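Long-range contacts in putative oxidoreductase molybdopterin-binding subunit (Sulfolobus tokodaii, PDB 4ZOH), which binds a molybdenum-bearing pterin cytosine dinucleotide and probably forms the catalytic subunit of an oxidoreductase of the xanthine dehydrogenase and aldehyde oxidase family: residues V302-G307 with N374-Y380; T154-Q158 with P337-F342; F33-V37 with A91-I95; K64-I68 with A285-D289. One frame throughout, in Å; residues are numbered along the deposited sequence.

Contact 1 of 4, residues V302-G307 with N374-Y380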
# COMPACT_ATOMS: atom_id res chain seq x y z
N VAL A 302 -25.54 -37.15 -0.61
CA VAL A 302 -26.18 -38.42 -0.20
C VAL A 302 -26.98 -38.19 1.06
O VAL A 302 -28.14 -38.57 1.14
CB VAL A 302 -25.21 -39.64 0.04
CG1 VAL A 302 -26.03 -40.95 0.11
CG2 VAL A 302 -24.23 -39.78 -1.10
N ARG A 303 -26.39 -37.55 2.05
CA ARG A 303 -27.08 -37.52 3.31
C ARG A 303 -28.38 -36.69 3.28
O ARG A 303 -29.18 -36.76 4.21
CB ARG A 303 -26.13 -37.13 4.44
CG ARG A 303 -25.79 -35.66 4.58
CD ARG A 303 -24.37 -35.57 5.19
NE ARG A 303 -24.50 -35.89 6.61
CZ ARG A 303 -24.55 -35.01 7.60
NH1 ARG A 303 -24.38 -33.69 7.38
NH2 ARG A 303 -24.70 -35.46 8.84
N MET A 304 -28.60 -35.89 2.23
CA MET A 304 -29.78 -35.01 2.21
C MET A 304 -30.87 -35.53 1.30
O MET A 304 -31.96 -34.96 1.30
CB MET A 304 -29.44 -33.54 1.81
CG MET A 304 -28.43 -32.88 2.73
SD MET A 304 -28.92 -32.72 4.44
CE MET A 304 -30.29 -31.62 4.16
N LEU A 305 -30.56 -36.55 0.49
CA LEU A 305 -31.56 -37.34 -0.28
C LEU A 305 -32.89 -37.70 0.42
O LEU A 305 -33.88 -37.76 -0.24
CB LEU A 305 -30.94 -38.64 -0.77
CG LEU A 305 -30.05 -38.54 -2.00
CD1 LEU A 305 -29.40 -39.89 -2.35
CD2 LEU A 305 -30.80 -38.02 -3.19
N PRO A 306 -32.91 -37.96 1.74
CA PRO A 306 -34.26 -38.21 2.24
C PRO A 306 -35.15 -36.93 2.35
O PRO A 306 -36.37 -37.03 2.57
CB PRO A 306 -34.02 -38.81 3.65
CG PRO A 306 -32.58 -39.24 3.69
CD PRO A 306 -31.91 -38.19 2.81
N GLY A 307 -34.53 -35.75 2.26
CA GLY A 307 -35.26 -34.51 2.29
C GLY A 307 -36.10 -34.37 3.55
O GLY A 307 -35.69 -34.74 4.65
N ASN A 374 -33.17 -38.07 10.12
CA ASN A 374 -33.39 -38.74 8.83
C ASN A 374 -32.68 -40.12 8.78
O ASN A 374 -31.90 -40.48 9.67
CB ASN A 374 -33.11 -37.80 7.60
CG ASN A 374 -31.64 -37.83 7.06
OD1 ASN A 374 -30.77 -38.57 7.51
ND2 ASN A 374 -31.37 -36.94 6.09
N ILE A 375 -32.93 -40.82 7.69
CA ILE A 375 -32.56 -42.17 7.46
C ILE A 375 -31.04 -42.34 7.40
O ILE A 375 -30.51 -43.43 7.74
CB ILE A 375 -33.34 -42.66 6.20
CG1 ILE A 375 -34.01 -44.00 6.44
CG2 ILE A 375 -32.51 -42.71 4.93
CD1 ILE A 375 -34.89 -44.06 7.65
N PHE A 376 -30.34 -41.27 6.98
CA PHE A 376 -28.89 -41.32 6.85
C PHE A 376 -28.22 -40.62 8.01
O PHE A 376 -27.06 -40.21 7.91
CB PHE A 376 -28.43 -40.75 5.51
CG PHE A 376 -28.69 -41.65 4.34
CD1 PHE A 376 -28.60 -43.04 4.46
CD2 PHE A 376 -28.97 -41.10 3.06
CE1 PHE A 376 -28.82 -43.86 3.34
CE2 PHE A 376 -29.21 -41.92 1.95
CZ PHE A 376 -29.11 -43.31 2.09
N GLY A 377 -28.98 -40.42 9.09
CA GLY A 377 -28.44 -39.91 10.34
C GLY A 377 -28.40 -38.39 10.53
O GLY A 377 -27.86 -37.92 11.53
N VAL A 378 -28.97 -37.60 9.60
CA VAL A 378 -28.96 -36.12 9.80
C VAL A 378 -30.08 -35.74 10.79
O VAL A 378 -31.26 -36.02 10.54
CB VAL A 378 -29.21 -35.36 8.49
CG1 VAL A 378 -28.93 -33.87 8.69
CG2 VAL A 378 -28.40 -35.97 7.36
N THR A 379 -29.74 -35.11 11.88
CA THR A 379 -30.76 -34.59 12.77
C THR A 379 -31.25 -33.18 12.37
O THR A 379 -30.50 -32.19 12.42
CB THR A 379 -30.28 -34.60 14.22
OG1 THR A 379 -30.05 -35.97 14.59
CG2 THR A 379 -31.34 -33.99 15.20
N TYR A 380 -32.50 -33.12 11.95
CA TYR A 380 -33.18 -31.89 11.68
C TYR A 380 -33.62 -31.40 13.03
O TYR A 380 -34.45 -32.05 13.70
CB TYR A 380 -34.35 -32.17 10.80
CG TYR A 380 -34.07 -32.83 9.48
CD1 TYR A 380 -32.82 -32.74 8.80
CD2 TYR A 380 -35.09 -33.56 8.86
CE1 TYR A 380 -32.61 -33.39 7.58
CE2 TYR A 380 -34.89 -34.19 7.63
CZ TYR A 380 -33.66 -34.09 6.99
OH TYR A 380 -33.54 -34.73 5.76
O HOH W 1 -25.12 -38.16 7.80

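Contact 2 of 4, residues T154-Q158 with P337-F342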
# COMPACT_ATOMS: atom_id res chain seq x y z
N THR A 154 -32.51 -41.81 -14.58
CA THR A 154 -31.23 -41.20 -14.25
C THR A 154 -31.36 -39.66 -14.31
O THR A 154 -31.71 -39.12 -15.34
CB THR A 154 -30.16 -41.77 -15.21
OG1 THR A 154 -29.97 -43.15 -14.85
CG2 THR A 154 -28.84 -41.01 -15.12
N LEU A 155 -31.09 -39.00 -13.19
CA LEU A 155 -31.16 -37.53 -13.11
C LEU A 155 -29.76 -36.97 -13.08
O LEU A 155 -28.93 -37.46 -12.34
CB LEU A 155 -31.90 -37.10 -11.84
CG LEU A 155 -33.28 -37.65 -11.55
CD1 LEU A 155 -33.79 -37.12 -10.22
CD2 LEU A 155 -34.19 -37.34 -12.74
N ILE A 156 -29.53 -35.93 -13.88
CA ILE A 156 -28.31 -35.24 -13.92
C ILE A 156 -28.42 -33.83 -13.28
O ILE A 156 -29.38 -33.06 -13.54
CB ILE A 156 -27.86 -35.10 -15.35
CG1 ILE A 156 -27.74 -36.50 -15.97
CG2 ILE A 156 -26.59 -34.22 -15.41
CD1 ILE A 156 -27.00 -36.54 -17.30
N ASN A 157 -27.41 -33.51 -12.47
CA ASN A 157 -27.18 -32.19 -11.94
C ASN A 157 -25.87 -31.77 -12.52
O ASN A 157 -24.80 -32.26 -12.10
CB ASN A 157 -27.25 -32.29 -10.41
CG ASN A 157 -27.30 -30.91 -9.72
OD1 ASN A 157 -26.31 -30.15 -9.75
ND2 ASN A 157 -28.44 -30.61 -9.00
N GLN A 158 -25.93 -30.93 -13.54
CA GLN A 158 -24.78 -30.73 -14.41
C GLN A 158 -23.69 -29.89 -13.75
O GLN A 158 -23.93 -29.22 -12.73
CB GLN A 158 -25.20 -30.08 -15.74
CG GLN A 158 -25.39 -28.54 -15.76
CD GLN A 158 -26.59 -27.96 -14.98
OE1 GLN A 158 -27.10 -28.52 -14.01
NE2 GLN A 158 -27.02 -26.76 -15.40
N PRO A 337 -27.57 -28.74 -2.72
CA PRO A 337 -28.48 -28.52 -3.83
C PRO A 337 -28.73 -29.81 -4.64
O PRO A 337 -29.89 -30.08 -5.07
CB PRO A 337 -27.73 -27.52 -4.71
CG PRO A 337 -26.89 -26.78 -3.77
CD PRO A 337 -26.47 -27.73 -2.72
N GLU A 338 -27.65 -30.54 -4.93
CA GLU A 338 -27.80 -31.77 -5.71
C GLU A 338 -28.74 -32.77 -5.02
O GLU A 338 -29.66 -33.28 -5.62
CB GLU A 338 -26.43 -32.39 -5.97
CG GLU A 338 -25.48 -31.48 -6.73
CD GLU A 338 -24.60 -30.62 -5.81
OE1 GLU A 338 -25.15 -29.80 -5.01
OE2 GLU A 338 -23.34 -30.72 -5.91
N GLY A 339 -28.52 -33.01 -3.75
CA GLY A 339 -29.33 -33.94 -2.94
C GLY A 339 -30.82 -33.55 -2.84
O GLY A 339 -31.67 -34.40 -3.08
N ILE A 340 -31.14 -32.31 -2.38
CA ILE A 340 -32.51 -31.75 -2.45
C ILE A 340 -33.08 -31.78 -3.90
O ILE A 340 -34.21 -32.20 -4.09
CB ILE A 340 -32.60 -30.35 -1.79
CG1 ILE A 340 -32.19 -30.40 -0.33
CG2 ILE A 340 -33.98 -29.65 -2.02
CD1 ILE A 340 -32.97 -31.46 0.48
N TYR A 341 -32.29 -31.42 -4.91
CA TYR A 341 -32.75 -31.49 -6.28
C TYR A 341 -33.20 -32.93 -6.63
O TYR A 341 -34.28 -33.12 -7.24
CB TYR A 341 -31.65 -31.05 -7.22
CG TYR A 341 -31.79 -31.44 -8.70
CD1 TYR A 341 -32.58 -30.72 -9.57
CD2 TYR A 341 -31.06 -32.54 -9.25
CE1 TYR A 341 -32.69 -31.07 -10.94
CE2 TYR A 341 -31.16 -32.89 -10.60
CZ TYR A 341 -31.97 -32.15 -11.46
OH TYR A 341 -32.03 -32.49 -12.87
N PHE A 342 -32.34 -33.92 -6.28
CA PHE A 342 -32.69 -35.30 -6.50
C PHE A 342 -34.00 -35.72 -5.84
O PHE A 342 -34.88 -36.20 -6.57
CB PHE A 342 -31.50 -36.25 -6.17
CG PHE A 342 -30.31 -36.11 -7.16
CD1 PHE A 342 -30.52 -36.03 -8.49
CD2 PHE A 342 -29.01 -36.04 -6.69
CE1 PHE A 342 -29.44 -35.92 -9.38
CE2 PHE A 342 -27.94 -35.94 -7.55
CZ PHE A 342 -28.14 -35.85 -8.89

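Contact 3 of 4, residues F33-V37 with A91-I95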
# COMPACT_ATOMS: atom_id res chain seq x y z
N PHE A 33 4.48 -8.58 -12.12
CA PHE A 33 3.26 -9.28 -12.51
C PHE A 33 3.57 -10.71 -12.90
O PHE A 33 4.55 -10.96 -13.60
CB PHE A 33 2.50 -8.55 -13.62
CG PHE A 33 1.10 -9.04 -13.76
CD1 PHE A 33 0.80 -10.11 -14.65
CD2 PHE A 33 0.07 -8.51 -12.90
CE1 PHE A 33 -0.51 -10.59 -14.73
CE2 PHE A 33 -1.23 -9.02 -12.98
CZ PHE A 33 -1.53 -10.04 -13.91
N VAL A 34 2.72 -11.63 -12.43
CA VAL A 34 2.88 -13.09 -12.58
C VAL A 34 1.72 -13.65 -13.40
O VAL A 34 0.55 -13.39 -13.09
CB VAL A 34 2.97 -13.74 -11.17
CG1 VAL A 34 3.09 -15.27 -11.18
CG2 VAL A 34 4.15 -13.15 -10.38
N ALA A 35 2.02 -14.44 -14.43
CA ALA A 35 0.97 -15.16 -15.16
C ALA A 35 1.38 -16.63 -15.23
O ALA A 35 2.58 -16.95 -15.21
CB ALA A 35 0.77 -14.54 -16.55
N PHE A 36 0.38 -17.53 -15.31
CA PHE A 36 0.63 -18.94 -15.45
C PHE A 36 0.39 -19.44 -16.87
O PHE A 36 -0.60 -19.07 -17.50
CB PHE A 36 -0.17 -19.75 -14.42
CG PHE A 36 0.22 -19.44 -13.02
CD1 PHE A 36 0.98 -20.37 -12.26
CD2 PHE A 36 -0.17 -18.21 -12.43
CE1 PHE A 36 1.36 -20.11 -10.96
CE2 PHE A 36 0.22 -17.95 -11.10
CZ PHE A 36 0.98 -18.88 -10.37
N VAL A 37 1.33 -20.25 -17.38
CA VAL A 37 1.14 -21.06 -18.60
C VAL A 37 0.32 -22.25 -18.16
O VAL A 37 0.58 -22.83 -17.09
CB VAL A 37 2.50 -21.54 -19.23
CG1 VAL A 37 2.28 -22.31 -20.55
CG2 VAL A 37 3.44 -20.36 -19.46
N ALA A 91 3.89 -9.60 -19.26
CA ALA A 91 3.72 -10.98 -18.78
C ALA A 91 3.04 -11.84 -19.84
O ALA A 91 3.45 -13.00 -20.09
CB ALA A 91 3.00 -11.06 -17.43
N TYR A 92 2.00 -11.28 -20.49
CA TYR A 92 1.27 -12.12 -21.44
C TYR A 92 2.03 -12.24 -22.76
O TYR A 92 1.93 -13.27 -23.39
CB TYR A 92 -0.21 -11.75 -21.54
CG TYR A 92 -1.00 -12.35 -20.34
CD1 TYR A 92 -1.03 -11.66 -19.09
CD2 TYR A 92 -1.69 -13.59 -20.42
CE1 TYR A 92 -1.72 -12.16 -17.97
CE2 TYR A 92 -2.38 -14.12 -19.28
CZ TYR A 92 -2.40 -13.38 -18.06
OH TYR A 92 -3.04 -13.77 -16.88
N ASP A 93 2.83 -11.24 -23.13
CA ASP A 93 3.81 -11.39 -24.22
C ASP A 93 4.73 -12.55 -23.89
O ASP A 93 4.87 -13.45 -24.69
CB ASP A 93 4.65 -10.13 -24.43
CG ASP A 93 3.87 -9.00 -24.84
OD1 ASP A 93 2.77 -9.23 -25.39
OD2 ASP A 93 4.33 -7.84 -24.62
N LEU A 94 5.32 -12.54 -22.68
CA LEU A 94 6.25 -13.58 -22.28
C LEU A 94 5.65 -14.98 -22.27
O LEU A 94 6.37 -15.94 -22.52
CB LEU A 94 6.86 -13.24 -20.93
CG LEU A 94 8.01 -14.09 -20.39
CD1 LEU A 94 9.21 -14.13 -21.33
CD2 LEU A 94 8.42 -13.45 -19.08
N ILE A 95 4.34 -15.10 -21.97
CA ILE A 95 3.65 -16.40 -22.02
C ILE A 95 3.91 -17.07 -23.41
O ILE A 95 4.20 -18.26 -23.48
CB ILE A 95 2.11 -16.27 -21.77
CG1 ILE A 95 1.76 -15.99 -20.31
CG2 ILE A 95 1.38 -17.56 -22.23
CD1 ILE A 95 1.84 -17.18 -19.39
O HOH W 2 -1.89 -13.71 -14.45

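Contact 4 of 4, residues K64-I68 with A285-D289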
# COMPACT_ATOMS: atom_id res chain seq x y z
N LYS A 64 6.71 -33.57 -7.29
CA LYS A 64 5.24 -33.69 -7.28
C LYS A 64 4.60 -33.04 -8.49
O LYS A 64 5.22 -32.25 -9.21
CB LYS A 64 4.68 -33.19 -5.97
CG LYS A 64 5.27 -33.97 -4.81
CD LYS A 64 5.13 -33.23 -3.51
CE LYS A 64 4.18 -33.99 -2.60
NZ LYS A 64 4.28 -33.42 -1.22
N ASP A 65 3.38 -33.42 -8.77
CA ASP A 65 2.70 -32.84 -9.91
C ASP A 65 1.58 -31.85 -9.43
O ASP A 65 0.76 -31.43 -10.23
CB ASP A 65 2.07 -33.94 -10.79
CG ASP A 65 3.06 -34.60 -11.80
OD1 ASP A 65 3.75 -33.87 -12.55
OD2 ASP A 65 3.04 -35.87 -11.87
N PHE A 66 1.53 -31.54 -8.13
CA PHE A 66 0.51 -30.64 -7.49
C PHE A 66 1.28 -29.94 -6.39
O PHE A 66 2.09 -30.61 -5.72
CB PHE A 66 -0.68 -31.44 -6.92
CG PHE A 66 -1.49 -32.15 -8.01
CD1 PHE A 66 -2.54 -31.47 -8.72
CD2 PHE A 66 -1.18 -33.50 -8.39
CE1 PHE A 66 -3.23 -32.12 -9.76
CE2 PHE A 66 -1.87 -34.14 -9.44
CZ PHE A 66 -2.89 -33.46 -10.13
N PRO A 67 1.05 -28.62 -6.18
CA PRO A 67 0.03 -27.80 -6.91
C PRO A 67 0.30 -27.54 -8.38
O PRO A 67 -0.67 -27.41 -9.19
CB PRO A 67 0.05 -26.44 -6.17
CG PRO A 67 1.28 -26.46 -5.29
CD PRO A 67 1.50 -27.95 -4.95
N ILE A 68 1.58 -27.43 -8.75
CA ILE A 68 1.93 -27.15 -10.17
C ILE A 68 2.42 -28.48 -10.83
O ILE A 68 3.13 -29.24 -10.19
CB ILE A 68 2.99 -26.06 -10.30
CG1 ILE A 68 2.59 -24.78 -9.52
CG2 ILE A 68 3.27 -25.74 -11.81
CD1 ILE A 68 1.32 -24.00 -10.06
N ALA A 285 -9.74 -33.52 -11.80
CA ALA A 285 -8.32 -33.99 -11.57
C ALA A 285 -7.90 -34.08 -10.11
O ALA A 285 -8.50 -33.44 -9.22
CB ALA A 285 -7.33 -33.16 -12.39
N PRO A 286 -6.91 -34.96 -9.81
CA PRO A 286 -6.59 -35.05 -8.39
C PRO A 286 -5.78 -33.80 -7.87
O PRO A 286 -4.60 -33.85 -7.86
CB PRO A 286 -5.74 -36.33 -8.28
CG PRO A 286 -5.30 -36.63 -9.70
CD PRO A 286 -6.16 -35.91 -10.66
N TYR A 287 -6.42 -32.73 -7.43
CA TYR A 287 -5.72 -31.68 -6.73
C TYR A 287 -6.17 -31.87 -5.31
O TYR A 287 -7.36 -31.80 -5.04
CB TYR A 287 -6.05 -30.30 -7.33
CG TYR A 287 -5.54 -29.10 -6.51
CD1 TYR A 287 -4.20 -29.01 -6.12
CD2 TYR A 287 -6.41 -28.00 -6.21
CE1 TYR A 287 -3.71 -27.91 -5.43
CE2 TYR A 287 -5.95 -26.90 -5.49
CZ TYR A 287 -4.59 -26.85 -5.11
OH TYR A 287 -4.05 -25.81 -4.42
N PRO A 288 -5.25 -32.13 -4.37
CA PRO A 288 -5.75 -32.46 -3.05
C PRO A 288 -6.70 -31.43 -2.38
O PRO A 288 -7.70 -31.84 -1.72
CB PRO A 288 -4.45 -32.66 -2.22
CG PRO A 288 -3.48 -33.17 -3.27
CD PRO A 288 -3.78 -32.25 -4.44
N ASP A 289 -6.39 -30.13 -2.46
CA ASP A 289 -7.27 -29.08 -1.77
C ASP A 289 -8.69 -29.11 -2.27
O ASP A 289 -9.62 -29.14 -1.50
CB ASP A 289 -6.69 -27.67 -1.89
CG ASP A 289 -5.30 -27.59 -1.36
OD1 ASP A 289 -5.10 -26.94 -0.30
OD2 ASP A 289 -4.41 -28.22 -2.03

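Contact 1 of 4, residues V302-G307 with N374-Y380
Asn374 meets Arg303 and Pro306 at the turn from Met304 to Gly307, and every part of its side chain has work there. CB and CG lie against the ring of Pro306, with Asn374 CG 3.8 Å from Pro306 CG. At the tip, OD1 accepts two backbone N-H groups from opposite faces of the carboxamide plane: Phe376 N at 2.8 Å, which makes an Asx turn, and Val378 N at 2.9 Å. ND2 spends its hydrogens in that same plane, one on Arg303 O (2.9 Å, 152° at the hydrogen), the other on Tyr380 OH. An amide suits the place because it can accept and donate at once. An aspartate in its place would probably leave Arg303 O and Tyr380 OH without their donor and set a negative charge beside the carbonyl. The Tyr380 hydroxyl goes on to Gly307 O, modelled so short that its exact length is doubtful. Phe376, with CG beside its backbone N (chi1 -74°), brings CE2 to 3.8 Å from Val302 CG1, while CG2 of Val378 lies over one face of the Arg303 guanidinium. A water bridges Arg303 NE and Phe376 O. Gly307 takes a positive phi, which glycine adopts easily, as the chain leaves the helix. Around this knot, Val302 packs on strand 313-321 and on Trp135 of strand 129-138, whereas Met304 and Tyr380 rest on Ile412 of strand 405-412.

Contact 2 of 4, residues T154-Q158 with P337-F342
Asn157 of the strand is met first by Pro337 and Glu338. Pro337 plays a minor part, its carbonyl O lying 4.2 Å from Asn157 ND2; its ring lies about 9 Å from the bound molybdenum. Glu338 uses its aliphatic part: Glu338 CG is 3.4 Å from Asn157 OD1, and the two side chains cross at about a right angle. The polar ends find their partners elsewhere. The Glu338 carboxylate forms a salt bridge with Lys258, and Asn157 OD1 is hydrogen-bonded to Gln617, so the buried carboxylate and the amide oxygen each have a partner. Helix 336-353 here lies over strand 149-161, which pairs with strand 254-266 in a mixed sheet and is also bonded through Ile156 to Thr695, in the helix-on-sheet layering of the molybdopterin-binding domain; the short axes run roughly antiparallel (148°) and approach to 9.4 Å. One turn after Pro337, Tyr341 extends toward the strand with CG anti to its backbone N (chi1 162°). Its ring stands almost upright to the Asn157 amide, the planes 82° apart, and Asn157 ND2 sits 3.3 Å from Tyr341 CD2. Tyr341 OH then reaches Ile156 O at 2.8 Å, a weak bond whose proton may serve another acceptor. A tyrosine suits this position because it is long enough to reach from helix to strand and still end in a polar group beside a backbone carbonyl. Phe342 packs further back along the strand, its CE1 3.7 Å from Leu155 CB and its CZ 4.0 Å from Asn157 CB, and Leu155 runs past the ring in the opposite direction.

Contact 3 of 4, residues F33-V37 with A91-I95
Helix 91-95 lies over strand 33-37 with its axis only 28° from the strand direction and 8.4 Å away, bringing the CA atoms of Ala35 and Ala91 to 6.2 Å. Such an approach depends on small residues, and the methyls of these two alanines stand 4.2 Å apart, CB to CB. Beside them the Phe33 ring turns its edge to the Ala91 methyl, CD1 to CB 3.7 Å. Tyr92 brings its ring up to the strand, with CG anti to its carbonyl carbon (chi1 -79°), and receives Ala35 CB over one face in a CH-pi contact, 4.0 Å from the ring centroid. The edge of that ring meets Phe33, with Tyr92 CE1 and Phe33 CE1 3.8 Å apart. This is the helix-on-sheet layer of the a/b hammerhead domain: the helix follows strand 79-85, which pairs with strand 32-38, and packs on one face of the sheet, while Val34 and Phe36 point to the other face and helix 223-235. The Tyr92 hydroxyl is hydrogen-bonded to Glu247 and to a water that also donates to Val34 O. A leucine in its place would probably leave Glu247 and that water without their hydroxyl partner and strip the Ala35 methyl of its aromatic cover. Outside this contact, Tyr92 meets an aromatic ring on the chain of another protein in the assembly, and Asp93 pairs with basic side chains of other proteins. One turn after Ala91, the CG1-CD1 arm of Ile95 is long enough to place CD1 3.6 Å from Val37 CG2.

Contact 4 of 4, residues K64-I68 with A285-D289
Phe66 is the residue that carries loop 64-68 onto the turn at 285-289, and it touches three consecutive residues there. Just before it, Asp65 steadies the loop: OD1 accepts from the backbone N atoms of Thr70, Lys71 and Glu72, and OD2 is hydrogen-bonded to His122. Phe66 then lays its ring along the partner segment, from Pro288 at CB to Pro286 at CZ, with CG anti to its own carbonyl carbon (chi1 -65°). Phe66 CB meets Pro288 CD at 4.1 Å, Phe66 CD1 comes to 3.9 Å from Tyr287 CD1, and at the far end Phe66 CZ reaches Pro286 CG at 4.0 Å. A large flat side chain suits the place, since the proline rings and an aromatic neighbour offer it apolar surface. Pro67 follows through a cis peptide bond, which folds the chain back sharply and sets Pro67 CB 4.1 Å from Tyr287 CE1. The Tyr287 hydroxyl passes beyond the loop to Ala221 O, and its ring shares Pro223 and Tyr226 of helix 223-235 with Pro67. On the partner side, Pro286 centres an inverse gamma turn, Tyr287 takes the N-cap position, and Pro288 begins helix 288-304, a helix start that tolerates proline well. The whole is an interdomain seam, in which a loop of the hammerhead region meets the proline-rich entry to a helix of the molybdopterin-binding region.

From the N terminus, strand 33-37 opens contact 3, which closes at 91-95 and encloses the loop of the hammerhead region where contact 4 begins. Contact 4 therefore crosses contact 3 and closes only at 285-289, so it crosses contact 2 too, which has opened at 154-158. Contact 2 closes at 337-342, after 302-307 has opened contact 1; these two cross as well, and contact 1 ends last at 374-380. None nests within another. Contacts 4 and 1 use the start and the end of helix 288-304, respectively. Contacts 1 and 2 touch through Leu305 and Phe342, contacts 3 and 4 through Phe36 and Ile68; contact 4 itself ties the hammerhead region to the molybdopterin-binding region.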